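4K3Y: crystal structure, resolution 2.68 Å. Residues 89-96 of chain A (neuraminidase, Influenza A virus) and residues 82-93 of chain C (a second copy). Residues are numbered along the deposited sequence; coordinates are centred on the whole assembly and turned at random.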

ATOM      1  N   THR A  89      15.447   3.171  -0.348  1.00 56.84           N
ATOM      2  CA  THR A  89      15.250   4.375   0.455  1.00 66.86           C
ATOM      3  C   THR A  89      14.554   3.971   1.755  1.00 77.57           C
ATOM      4  O   THR A  89      13.942   2.894   1.815  1.00 64.56           O
ATOM      5  CB  THR A  89      14.374   5.414  -0.292  1.00 58.28           C
ATOM      6  OG1 THR A  89      13.055   4.884  -0.492  1.00 69.66           O
ATOM      7  CG2 THR A  89      14.984   5.752  -1.635  1.00 49.73           C
ATOM      8  N   PRO A  90      14.665   4.818   2.801  1.00 87.47           N
ATOM      9  CA  PRO A  90      14.039   4.564   4.107  1.00 88.83           C
ATOM     10  C   PRO A  90      12.582   4.126   4.020  1.00 82.85           C
ATOM     11  O   PRO A  90      12.184   3.196   4.723  1.00 76.08           O
ATOM     12  CB  PRO A  90      14.142   5.925   4.795  1.00 92.52           C
ATOM     13  CG  PRO A  90      15.444   6.460   4.293  1.00 93.12           C
ATOM     14  CD  PRO A  90      15.549   6.001   2.853  1.00 87.56           C
ATOM     15  N   ASP A  91      11.814   4.789   3.160  1.00 88.46           N
ATOM     16  CA  ASP A  91      10.405   4.479   2.946  1.00 95.30           C
ATOM     17  C   ASP A  91      10.207   3.006   2.609  1.00 83.41           C
ATOM     18  O   ASP A  91       9.350   2.325   3.179  1.00 84.03           O
ATOM     19  CB  ASP A  91       9.855   5.321   1.781  1.00119.28           C
ATOM     20  CG  ASP A  91      10.448   6.728   1.727  1.00133.66           C
ATOM     21  OD1 ASP A  91      11.411   7.012   2.476  1.00132.12           O
ATOM     22  OD2 ASP A  91       9.955   7.547   0.920  1.00140.60           O
ATOM     23  N   LYS A  92      11.033   2.525   1.686  1.00 75.43           N
ATOM     24  CA  LYS A  92      10.810   1.252   1.013  1.00 78.23           C
ATOM     25  C   LYS A  92      11.491   0.041   1.679  1.00 73.36           C
ATOM     26  O   LYS A  92      11.280  -1.106   1.266  1.00 66.29           O
ATOM     27  CB  LYS A  92      11.253   1.381  -0.453  1.00 74.29           C
ATOM     28  CG  LYS A  92      10.473   2.416  -1.259  1.00 72.86           C
ATOM     29  CD  LYS A  92       9.156   1.828  -1.786  1.00 81.48           C
ATOM     30  CE  LYS A  92       8.490   2.704  -2.844  1.00 76.52           C
ATOM     31  NZ  LYS A  92       9.493   3.468  -3.646  1.00 92.01           N
ATOM     32  N   LEU A  93      12.296   0.294   2.710  1.00 75.89           N
ATOM     33  CA  LEU A  93      13.010  -0.778   3.412  1.00 66.26           C
ATOM     34  C   LEU A  93      12.141  -1.652   4.316  1.00 62.75           C
ATOM     35  O   LEU A  93      11.207  -1.184   4.971  1.00 74.67           O
ATOM     36  CB  LEU A  93      14.130  -0.203   4.263  1.00 52.41           C
ATOM     37  CG  LEU A  93      15.522  -0.293   3.668  1.00 59.25           C
ATOM     38  CD1 LEU A  93      15.529   0.251   2.269  1.00 61.99           C
ATOM     39  CD2 LEU A  93      16.456   0.499   4.534  1.00 76.67           C
ATOM     40  N   LYS A  94      12.467  -2.935   4.324  1.00 53.20           N
ATOM     41  CA  LYS A  94      11.940  -3.881   5.297  1.00 54.55           C
ATOM     42  C   LYS A  94      13.121  -4.438   6.096  1.00 57.48           C
ATOM     43  O   LYS A  94      14.042  -5.056   5.530  1.00 51.90           O
ATOM     44  CB  LYS A  94      11.242  -5.041   4.593  1.00 48.24           C
ATOM     45  CG  LYS A  94      10.821  -6.167   5.518  1.00 49.00           C
ATOM     46  CD  LYS A  94      10.008  -7.219   4.761  1.00 64.95           C
ATOM     47  CE  LYS A  94       9.362  -8.211   5.715  1.00 57.70           C
ATOM     48  NZ  LYS A  94       8.618  -7.494   6.800  1.00 71.85           N
ATOM     49  N   PHE A  95      13.108  -4.212   7.404  1.00 51.63           N
ATOM     50  CA  PHE A  95      14.059  -4.887   8.260  1.00 50.50           C
ATOM     51  C   PHE A  95      13.837  -6.413   8.189  1.00 51.63           C
ATOM     52  O   PHE A  95      12.709  -6.909   8.361  1.00 45.94           O
ATOM     53  CB  PHE A  95      13.936  -4.400   9.702  1.00 37.92           C
ATOM     54  CG  PHE A  95      14.973  -4.981  10.611  1.00 44.31           C
ATOM     55  CD1 PHE A  95      14.758  -6.202  11.259  1.00 34.96           C
ATOM     56  CD2 PHE A  95      16.194  -4.329  10.786  1.00 42.96           C
ATOM     57  CE1 PHE A  95      15.746  -6.749  12.077  1.00 42.01           C
ATOM     58  CE2 PHE A  95      17.177  -4.872  11.610  1.00 36.72           C
ATOM     59  CZ  PHE A  95      16.950  -6.075  12.260  1.00 39.24           C
ATOM     60  N   GLU A  96      14.912  -7.152   7.927  1.00 38.60           N
ATOM     61  CA  GLU A  96      14.844  -8.616   7.922  1.00 46.46           C
ATOM     62  C   GLU A  96      15.519  -9.249   9.159  1.00 48.83           C
ATOM     63  O   GLU A  96      14.911 -10.075   9.842  1.00 47.65           O
ATOM     64  CB  GLU A  96      15.413  -9.202   6.607  1.00 51.81           C
ATOM     65  CG  GLU A  96      14.702  -8.724   5.323  1.00 50.66           C
ATOM     66  CD  GLU A  96      13.287  -9.310   5.131  1.00 65.53           C
ATOM     67  OE1 GLU A  96      12.796 -10.045   6.024  1.00 58.27           O
ATOM     68  OE2 GLU A  96      12.664  -9.037   4.071  1.00 67.26           O
TER
ATOM     69  N   VAL C  82       2.281   0.558  12.783  1.00 47.09           N
ATOM     70  CA  VAL C  82       2.840   0.076  11.520  1.00 55.30           C
ATOM     71  C   VAL C  82       3.043  -1.423  11.646  1.00 57.26           C
ATOM     72  O   VAL C  82       2.979  -1.976  12.743  1.00 59.02           O
ATOM     73  CB  VAL C  82       4.194   0.730  11.163  1.00 56.87           C
ATOM     74  CG1 VAL C  82       4.029   2.238  10.949  1.00 44.41           C
ATOM     75  CG2 VAL C  82       5.226   0.425  12.244  1.00 49.66           C
ATOM     76  N   LYS C  83       3.263  -2.095  10.530  1.00 61.27           N
ATOM     77  CA  LYS C  83       3.600  -3.500  10.611  1.00 58.46           C
ATOM     78  C   LYS C  83       5.004  -3.530  11.178  1.00 57.73           C
ATOM     79  O   LYS C  83       5.878  -2.800  10.686  1.00 45.77           O
ATOM     80  CB  LYS C  83       3.578  -4.124   9.223  1.00 54.20           C
ATOM     81  CG  LYS C  83       3.732  -5.623   9.189  1.00 62.91           C
ATOM     82  CD  LYS C  83       4.156  -6.020   7.795  1.00 73.81           C
ATOM     83  CE  LYS C  83       3.963  -7.497   7.522  1.00 82.53           C
ATOM     84  NZ  LYS C  83       4.332  -7.779   6.101  1.00 87.96           N
ATOM     85  N   LEU C  84       5.220  -4.320  12.233  1.00 58.40           N
ATOM     86  CA  LEU C  84       6.570  -4.454  12.801  1.00 56.28           C
ATOM     87  C   LEU C  84       7.558  -4.907  11.730  1.00 52.40           C
ATOM     88  O   LEU C  84       7.378  -5.965  11.121  1.00 52.72           O
ATOM     89  CB  LEU C  84       6.597  -5.441  13.963  1.00 50.58           C
ATOM     90  CG  LEU C  84       7.999  -5.678  14.545  1.00 50.39           C
ATOM     91  CD1 LEU C  84       8.518  -4.458  15.310  1.00 46.22           C
ATOM     92  CD2 LEU C  84       8.003  -6.914  15.442  1.00 52.90           C
ATOM     93  N   GLY C  85       8.592  -4.099  11.503  1.00 54.36           N
ATOM     94  CA  GLY C  85       9.587  -4.376  10.476  1.00 46.04           C
ATOM     95  C   GLY C  85       9.649  -3.208   9.519  1.00 59.74           C
ATOM     96  O   GLY C  85      10.658  -2.987   8.836  1.00 58.13           O
ATOM     97  N   ASP C  86       8.540  -2.467   9.477  1.00 66.25           N
ATOM     98  CA  ASP C  86       8.375  -1.306   8.611  1.00 61.59           C
ATOM     99  C   ASP C  86       8.716  -0.057   9.404  1.00 60.85           C
ATOM    100  O   ASP C  86       8.431   0.019  10.601  1.00 68.42           O
ATOM    101  CB  ASP C  86       6.925  -1.218   8.116  1.00 67.55           C
ATOM    102  CG  ASP C  86       6.615  -2.203   6.987  1.00 79.77           C
ATOM    103  OD1 ASP C  86       7.434  -3.115   6.716  1.00 79.28           O
ATOM    104  OD2 ASP C  86       5.534  -2.062   6.373  1.00 80.04           O
ATOM    105  N   PRO C  87       9.333   0.928   8.739  1.00 63.63           N
ATOM    106  CA  PRO C  87       9.614   2.223   9.366  1.00 62.28           C
ATOM    107  C   PRO C  87       8.320   3.024   9.502  1.00 65.84           C
ATOM    108  O   PRO C  87       7.389   2.823   8.713  1.00 62.06           O
ATOM    109  CB  PRO C  87      10.518   2.899   8.339  1.00 59.80           C
ATOM    110  CG  PRO C  87      10.012   2.369   7.020  1.00 64.52           C
ATOM    111  CD  PRO C  87       9.662   0.925   7.300  1.00 63.83           C
ATOM    112  N   PRO C  88       8.242   3.902  10.511  1.00 66.87           N
ATOM    113  CA  PRO C  88       7.084   4.796  10.603  1.00 65.99           C
ATOM    114  C   PRO C  88       7.247   6.027   9.724  1.00 62.20           C
ATOM    115  O   PRO C  88       7.314   7.152  10.220  1.00 55.55           O
ATOM    116  CB  PRO C  88       7.051   5.189  12.081  1.00 72.00           C
ATOM    117  CG  PRO C  88       8.480   5.070  12.525  1.00 69.88           C
ATOM    118  CD  PRO C  88       9.062   3.923  11.738  1.00 63.47           C
ATOM    119  N   THR C  89       7.321   5.787   8.420  1.00 70.53           N
ATOM    120  CA  THR C  89       7.187   6.823   7.404  1.00 66.04           C
ATOM    121  C   THR C  89       5.699   7.048   7.160  1.00 59.87           C
ATOM    122  O   THR C  89       4.898   6.147   7.405  1.00 64.11           O
ATOM    123  CB  THR C  89       7.859   6.364   6.103  1.00 73.55           C
ATOM    124  OG1 THR C  89       7.328   5.084   5.718  1.00 89.78           O
ATOM    125  CG2 THR C  89       9.359   6.249   6.308  1.00 62.37           C
ATOM    126  N   PRO C  90       5.326   8.247   6.682  1.00 63.71           N
ATOM    127  CA  PRO C  90       3.919   8.581   6.382  1.00 68.76           C
ATOM    128  C   PRO C  90       3.204   7.508   5.559  1.00 66.64           C
ATOM    129  O   PRO C  90       2.009   7.250   5.747  1.00 70.37           O
ATOM    130  CB  PRO C  90       4.034   9.865   5.549  1.00 61.02           C
ATOM    131  CG  PRO C  90       5.296  10.524   6.059  1.00 65.87           C
ATOM    132  CD  PRO C  90       6.225   9.408   6.520  1.00 61.17           C
ATOM    133  N   ASP C  91       3.947   6.889   4.651  1.00 73.37           N
ATOM    134  CA  ASP C  91       3.399   5.883   3.750  1.00 80.94           C
ATOM    135  C   ASP C  91       2.985   4.625   4.504  1.00 70.71           C
ATOM    136  O   ASP C  91       2.091   3.906   4.078  1.00 64.83           O
ATOM    137  CB  ASP C  91       4.434   5.533   2.672  1.00112.65           C
ATOM    138  CG  ASP C  91       5.101   6.770   2.070  1.00141.17           C
ATOM    139  OD1 ASP C  91       4.920   7.879   2.617  1.00147.85           O
ATOM    140  OD2 ASP C  91       5.816   6.630   1.054  1.00150.40           O
ATOM    141  N   LYS C  92       3.628   4.353   5.632  1.00 65.31           N
ATOM    142  CA  LYS C  92       3.387   3.089   6.319  1.00 64.43           C
ATOM    143  C   LYS C  92       2.439   3.209   7.531  1.00 64.77           C
ATOM    144  O   LYS C  92       2.055   2.198   8.133  1.00 65.70           O
ATOM    145  CB  LYS C  92       4.722   2.451   6.712  1.00 66.02           C
ATOM    146  CG  LYS C  92       5.582   2.034   5.525  1.00 54.39           C
ATOM    147  CD  LYS C  92       4.904   0.956   4.689  1.00 62.52           C
ATOM    148  CE  LYS C  92       5.819   0.476   3.571  1.00 67.22           C
ATOM    149  NZ  LYS C  92       6.474   1.636   2.897  1.00 74.50           N
ATOM    150  N   LEU C  93       2.043   4.441   7.858  1.00 67.14           N
ATOM    151  CA  LEU C  93       1.248   4.731   9.060  1.00 65.10           C
ATOM    152  C   LEU C  93      -0.221   4.360   8.920  1.00 64.91           C
ATOM    153  O   LEU C  93      -0.879   4.805   7.977  1.00 76.43           O
ATOM    154  CB  LEU C  93       1.320   6.222   9.382  1.00 64.98           C
ATOM    155  CG  LEU C  93       2.329   6.675  10.431  1.00 71.92           C
ATOM    156  CD1 LEU C  93       3.582   5.848  10.348  1.00 71.48           C
ATOM    157  CD2 LEU C  93       2.675   8.137  10.245  1.00 81.71           C
TER

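Contact between two copies of influenza A neuraminidase, residues 89-96 of chain A and 82-93 of chain C, burying 407 Å² summed over both sides. Two hydrogen bonds cross it, and both are accepted by backbone carbonyls. Near one end, the amide N of Phe A95 donates to O of Gly C85 at 3.1 Å, with an N-H...O angle of 156°; here the backbones run close, with CA of Phe A95 5.0 Å from CA of Gly C85. The carbonyl is presented by a type II turn from Lys C83 to Asp C86, closed by the bond from Asp C86 N to Lys C83 O (2.9 Å). Gly C85 has phi/psi of 123/-24, at which a CB would be jammed against the carbonyl O of Leu C84; an ideal CB would also lie 3.5 Å from Lys A94 NZ. The bare backbone thus suits both the turn and the contact.

Near the other end, NZ of Lys C92 donates to O of Asp A91 at 3.0 Å. The charged amine donates to a neutral main-chain oxygen, and the carboxylate of Asp A91 gains no basic partner from chain C in this stretch. Its OD2 instead lies 4.2 Å from OD2 of Asp C91, a like-charged approach with no salt bridge to offset it between the two stretches; Asp A91 is also poorly ordered, so this distance is uncertain. The segments after Thr A89 and Thr C89 each fold back on themselves: Lys A92 N donates to Thr A89 O (2.9 Å), which also receives a weak bond from Leu A93 N (3.2 Å), and Lys C92 N donates to Thr C89 O (2.8 Å).

Apart from the hydrogen bonds, the packing is largely carbon against backbone. Pro C87, which has no amide hydrogen to donate, packs its ring against two carbonyls: CG lies 3.3 Å from Pro A90 O, and CD 3.5 Å from Leu A93 O. These are van der Waals contacts, and neither carbonyl receives a hydrogen bond from chain C here. Thr C89 adds its methyl, CG2 standing 3.9 Å from CA of Asp A91.

The side chain of Lys A94, extended through chi3 with chi4 turned to p, reaches the turn without finding a close acceptor on it. Its NZ is 4.5 Å from OD1 of Asp C86, too far for a salt bridge, and 4.4 Å from NZ of Lys C83, a second pair of like charges. No salt bridge crosses between the two stretches, and the directional bonding across the contact rests on the two carbonyls.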